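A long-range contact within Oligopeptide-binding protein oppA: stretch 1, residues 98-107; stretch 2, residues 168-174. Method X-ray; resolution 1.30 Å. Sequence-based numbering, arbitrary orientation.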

ATOM      1  N   ALA A  98      24.280   2.355   4.546  1.00  6.92           N
ATOM      2  CA  ALA A  98      23.605   1.376   5.418  1.00  6.98           C
ATOM      3  C   ALA A  98      24.365   0.046   5.275  1.00  7.04           C
ATOM      4  O   ALA A  98      24.679  -0.384   4.185  1.00  7.41           O
ATOM      5  N   THR A  99      24.642  -0.571   6.404  1.00  7.14           N
ATOM      6  CA  THR A  99      25.276  -1.875   6.432  1.00  7.77           C
ATOM      7  C   THR A  99      24.309  -2.846   7.094  1.00  7.50           C
ATOM      8  O   THR A  99      23.935  -2.665   8.236  1.00  8.09           O
ATOM      9  N   ILE A 100      23.935  -3.873   6.332  1.00  7.40           N
ATOM     10  CA  ILE A 100      22.963  -4.879   6.759  1.00  7.08           C
ATOM     11  C   ILE A 100      23.747  -6.150   7.128  1.00  7.43           C
ATOM     12  O   ILE A 100      24.520  -6.628   6.355  1.00  7.72           O
ATOM     13  N   THR A 101      23.519  -6.655   8.331  1.00  7.53           N
ATOM     14  CA  THR A 101      24.140  -7.917   8.799  1.00  7.76           C
ATOM     15  C   THR A 101      23.052  -8.956   9.066  1.00  7.47           C
ATOM     16  O   THR A 101      22.296  -8.818   9.968  1.00  7.44           O
ATOM     17  N   LEU A 102      23.029  -9.960   8.216  1.00  7.52           N
ATOM     18  CA  LEU A 102      22.078 -11.074   8.364  1.00  7.57           C
ATOM     19  C   LEU A 102      22.566 -11.981   9.532  1.00  7.82           C
ATOM     20  O   LEU A 102      23.719 -12.218   9.666  1.00  8.41           O
ATOM     21  N   ARG A 103      21.628 -12.507  10.298  1.00  8.52           N
ATOM     22  CA  ARG A 103      22.013 -13.496  11.333  1.00  9.20           C
ATOM     23  C   ARG A 103      22.780 -14.674  10.731  1.00  9.96           C
ATOM     24  O   ARG A 103      22.482 -15.148   9.684  1.00  9.37           O
ATOM     25  N   LYS A 104      23.786 -15.138  11.450  1.00 11.28           N
ATOM     26  CA  LYS A 104      24.549 -16.337  11.048  1.00 12.93           C
ATOM     27  C   LYS A 104      23.680 -17.553  10.740  1.00 12.52           C
ATOM     28  O   LYS A 104      23.936 -18.271   9.803  1.00 13.22           O
ATOM     29  N   ASP A 105      22.650 -17.733  11.542  1.00 12.19           N
ATOM     30  CA  ASP A 105      21.729 -18.894  11.434  1.00 12.16           C
ATOM     31  C   ASP A 105      20.415 -18.612  10.690  1.00 11.03           C
ATOM     32  O   ASP A 105      19.480 -19.322  10.775  1.00 10.97           O
ATOM     33  N   LEU A 106      20.381 -17.502   9.997  1.00  9.66           N
ATOM     34  CA  LEU A 106      19.234 -17.229   9.118  1.00  8.87           C
ATOM     35  C   LEU A 106      19.281 -18.120   7.865  1.00  8.67           C
ATOM     36  O   LEU A 106      20.176 -18.022   7.092  1.00  8.80           O
ATOM     37  N   LYS A 107      18.245 -18.920   7.738  1.00  8.16           N
ATOM     38  CA  LYS A 107      18.110 -19.892   6.659  1.00  8.14           C
ATOM     39  C   LYS A 107      16.760 -19.744   5.934  1.00  7.58           C
ATOM     40  O   LYS A 107      15.830 -19.229   6.446  1.00  8.18           O
ATOM     41  N   GLY A 168      28.503 -14.523   2.025  1.00  8.55           N
ATOM     42  CA  GLY A 168      28.576 -13.998   3.392  1.00  8.23           C
ATOM     43  C   GLY A 168      27.233 -13.413   3.850  1.00  8.06           C
ATOM     44  O   GLY A 168      26.194 -13.603   3.218  1.00  8.27           O
ATOM     45  N   LYS A 169      27.317 -12.735   4.976  1.00  7.53           N
ATOM     46  CA  LYS A 169      26.120 -12.257   5.688  1.00  7.40           C
ATOM     47  C   LYS A 169      25.990 -10.717   5.730  1.00  7.68           C
ATOM     48  O   LYS A 169      25.086 -10.218   6.307  1.00  8.63           O
ATOM     49  N   VAL A 170      26.919 -10.037   5.080  1.00  7.19           N
ATOM     50  CA  VAL A 170      27.002  -8.552   5.177  1.00  7.32           C
ATOM     51  C   VAL A 170      26.827  -7.892   3.809  1.00  6.88           C
ATOM     52  O   VAL A 170      27.377  -8.281   2.849  1.00  6.96           O
ATOM     53  N   ILE A 171      26.000  -6.856   3.799  1.00  6.37           N
ATOM     54  CA  ILE A 171      25.781  -6.021   2.619  1.00  6.49           C
ATOM     55  C   ILE A 171      25.976  -4.535   2.971  1.00  6.83           C
ATOM     56  O   ILE A 171      25.442  -4.051   3.891  1.00  7.46           O
ATOM     57  N   LYS A 172      26.788  -3.868   2.182  1.00  6.77           N
ATOM     58  CA  LYS A 172      26.956  -2.413   2.267  1.00  7.35           C
ATOM     59  C   LYS A 172      26.175  -1.754   1.134  1.00  6.88           C
ATOM     60  O   LYS A 172      26.362  -2.056  -0.017  1.00  7.49           O
ATOM     61  N   VAL A 173      25.327  -0.818   1.480  1.00  6.62           N
ATOM     62  CA  VAL A 173      24.565   0.006   0.505  1.00  6.08           C
ATOM     63  C   VAL A 173      25.027   1.468   0.575  1.00  5.81           C
ATOM     64  O   VAL A 173      24.992   2.084   1.590  1.00  6.65           O
ATOM     65  N   GLN A 174      25.529   1.958  -0.540  1.00  6.65           N
ATOM     66  CA  GLN A 174      26.028   3.327  -0.680  1.00  6.32           C
ATOM     67  C   GLN A 174      24.955   4.237  -1.252  1.00  6.56           C
ATOM     68  O   GLN A 174      24.511   4.059  -2.351  1.00  6.88           O
TER

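Antiparallel strands illustrate a general rule: they bond backbone to backbone at every second pair, and a side chain can reach carbonyls beyond the ladder. In OppA, strand 98-102 runs antiparallel to strand 170-174. Ala98 and Val173 form one hydrogen-bonded pair, Ala98 N to Val173 O at 3.1 Å and Val173 N to Ala98 O at 2.8 Å; Ile100 and Ile171 form the next, Ile100 N to Ile171 O at 2.9 Å and Ile171 N to Ile100 O at 3.0 Å. Leu102 N extends the ladder by donating to Lys169 O at 2.8 Å.

The side chains of these paired residues share a buried, apolar face. Ile100, with chi1 m and chi2 p, places CD1 3.9 Å from CG2 of Val173 (chi1 t), while its CG2 lies 3.9 Å from CD1 of Ile171. Ile171 is m at chi1 but between wells at chi2, near 100°, and its CD1 also approaches CG of Leu102 (m, t) at 4.2 Å; the CA-to-CB bonds of Leu102 and Leu106 point toward the other stretch. The other face, bearing Thr99, Thr101, Val170 and Lys172, is more open. There Thr99 (m) meets Val170 (t) through methyls, Thr99 CG2 to Val170 CG1 at 3.7 Å; the hydroxyls of Thr99 and Thr101 make no hydrogen bond to the other strand.

Beyond the paired strands, Lys169 does the polar work. Its CB points sideways, yet the chain, m, m, t, t, passes Leu102, where Lys169 CD lies 3.8 Å from Leu102 CB, and brings the amine to the Arg103-Leu106 type I turn. Lys169 NZ donates to Arg103 O at 3.2 Å and, weakly, to Lys104 O at 3.2 Å, with further hydrogen bonding elsewhere in the structure. Arg103 O also accepts from Leu106 N at 3.2 Å. Leu106 O lies 3.1 Å from Lys169 NZ, but the angle is too poor for a hydrogen bond.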

ATOM      1  CB  ALA A  98      22.122   1.192   5.033  1.00  7.81           C
ATOM      2  CB  THR A  99      26.594  -1.825   7.213  1.00  7.86           C
ATOM      3  OG1 THR A  99      27.447  -0.869   6.608  1.00  9.76           O
ATOM      4  CG2 THR A  99      27.296  -3.186   7.158  1.00  9.73           C
ATOM      5  CB  ILE A 100      21.922  -5.188   5.611  1.00  7.68           C
ATOM      6  CG1 ILE A 100      21.007  -3.991   5.297  1.00  9.07           C
ATOM      7  CG2 ILE A 100      21.069  -6.367   6.006  1.00  8.55           C
ATOM      8  CD1 ILE A 100      21.655  -2.914   4.429  1.00 10.24           C
ATOM      9  CB  THR A 101      24.955  -7.663  10.086  1.00  8.75           C
ATOM     10  OG1 THR A 101      25.952  -6.679   9.789  1.00 10.29           O
ATOM     11  CG2 THR A 101      25.660  -8.925  10.564  1.00 10.60           C
ATOM     12  CB  LEU A 102      22.035 -11.916   7.069  1.00  7.86           C
ATOM     13  CG  LEU A 102      21.716 -11.150   5.789  1.00  7.65           C
ATOM     14  CD1 LEU A 102      21.943 -12.055   4.582  1.00  8.55           C
ATOM     15  CD2 LEU A 102      20.286 -10.582   5.782  1.00  8.71           C
ATOM     16  CB  ARG A 103      20.761 -14.010  12.069  1.00  9.56           C
ATOM     17  CG  ARG A 103      20.323 -13.094  13.177  1.00  9.33           C
ATOM     18  CD  ARG A 103      19.082 -13.718  13.868  1.00 10.65           C
ATOM     19  NE  ARG A 103      18.587 -12.937  14.998  1.00 11.20           N
ATOM     20  CZ  ARG A 103      18.886 -13.203  16.253  1.00 14.70           C
ATOM     21  NH1 ARG A 103      19.691 -14.215  16.541  1.00 15.72           N
ATOM     22  NH2 ARG A 103      18.378 -12.456  17.194  1.00 15.13           N
ATOM     23  CB  LYS A 104      25.572 -16.674  12.139  1.00 14.25           C
ATOM     24  CG  LYS A 104      26.530 -17.702  11.742  1.00 18.94           C
ATOM     25  CD  LYS A 104      27.442 -18.033  12.941  1.00 24.04           C
ATOM     26  CE  LYS A 104      27.836 -19.522  13.085  1.00 27.52           C
ATOM     27  NZ  LYS A 104      29.112 -19.612  13.908  1.00 29.91           N
ATOM     28  CB  ASP A 105      21.473 -19.565  12.791  1.00 12.96           C
ATOM     29  CG  ASP A 105      20.938 -18.630  13.818  1.00 15.21           C
ATOM     30  OD1 ASP A 105      20.880 -17.396  13.631  1.00 17.93           O
ATOM     31  OD2 ASP A 105      20.576 -19.138  14.911  1.00 19.13           O
ATOM     32  CB  LEU A 106      19.214 -15.723   8.724  1.00  8.69           C
ATOM     33  CG  LEU A 106      18.068 -15.295   7.829  1.00  7.53           C
ATOM     34  CD1 LEU A 106      16.687 -15.478   8.534  1.00  9.15           C
ATOM     35  CD2 LEU A 106      18.295 -13.799   7.343  1.00  9.27           C
ATOM     36  CB  LYS A 107      18.238 -21.311   7.271  1.00  8.90           C
ATOM     37  CG  LYS A 107      19.631 -21.627   7.881  1.00 11.91           C
ATOM     38  CD  LYS A 107      19.618 -23.060   8.450  1.00 15.79           C
ATOM     39  CE  LYS A 107      20.958 -23.334   9.079  1.00 18.52           C
ATOM     40  NZ  LYS A 107      21.892 -23.247   7.956  1.00 22.38           N
ATOM     41  CB  LYS A 169      26.124 -12.855   7.125  1.00  8.00           C
ATOM     42  CG  LYS A 169      25.968 -14.370   7.192  1.00  7.75           C
ATOM     43  CD  LYS A 169      24.532 -14.791   6.911  1.00  7.80           C
ATOM     44  CE  LYS A 169      24.446 -16.360   6.941  1.00  8.69           C
ATOM     45  NZ  LYS A 169      23.032 -16.802   7.055  1.00  9.48           N
ATOM     46  CB  VAL A 170      28.362  -8.110   5.816  1.00  7.76           C
ATOM     47  CG1 VAL A 170      28.399  -6.562   6.046  1.00  8.57           C
ATOM     48  CG2 VAL A 170      28.639  -8.883   7.146  1.00  9.68           C
ATOM     49  CB  ILE A 171      24.337  -6.185   2.049  1.00  6.14           C
ATOM     50  CG1 ILE A 171      23.952  -7.683   1.987  1.00  6.51           C
ATOM     51  CG2 ILE A 171      24.324  -5.581   0.605  1.00  7.62           C
ATOM     52  CD1 ILE A 171      23.039  -8.150   3.214  1.00  6.85           C
ATOM     53  CB  LYS A 172      28.442  -2.041   2.086  1.00  7.36           C
ATOM     54  CG  LYS A 172      28.748  -0.537   2.159  1.00  8.64           C
ATOM     55  CD  LYS A 172      30.267  -0.267   1.841  1.00 10.31           C
ATOM     56  CE  LYS A 172      30.410   1.016   1.000  1.00 11.00           C
ATOM     57  NZ  LYS A 172      31.865   1.305   0.691  1.00 11.41           N
ATOM     58  CB  VAL A 173      23.037  -0.057   0.788  1.00  6.04           C
ATOM     59  CG1 VAL A 173      22.253   0.780  -0.243  1.00  7.11           C
ATOM     60  CG2 VAL A 173      22.567  -1.553   0.877  1.00  6.72           C
ATOM     61  CB  GLN A 174      27.270   3.330  -1.618  1.00  6.57           C
ATOM     62  CG  GLN A 174      27.884   4.718  -1.828  1.00  6.64           C
ATOM     63  CD  GLN A 174      28.531   5.257  -0.551  1.00  7.04           C
ATOM     64  OE1 GLN A 174      29.505   4.723  -0.143  1.00  7.81           O
ATOM     65  NE2 GLN A 174      27.957   6.286   0.050  1.00  7.29           N
TER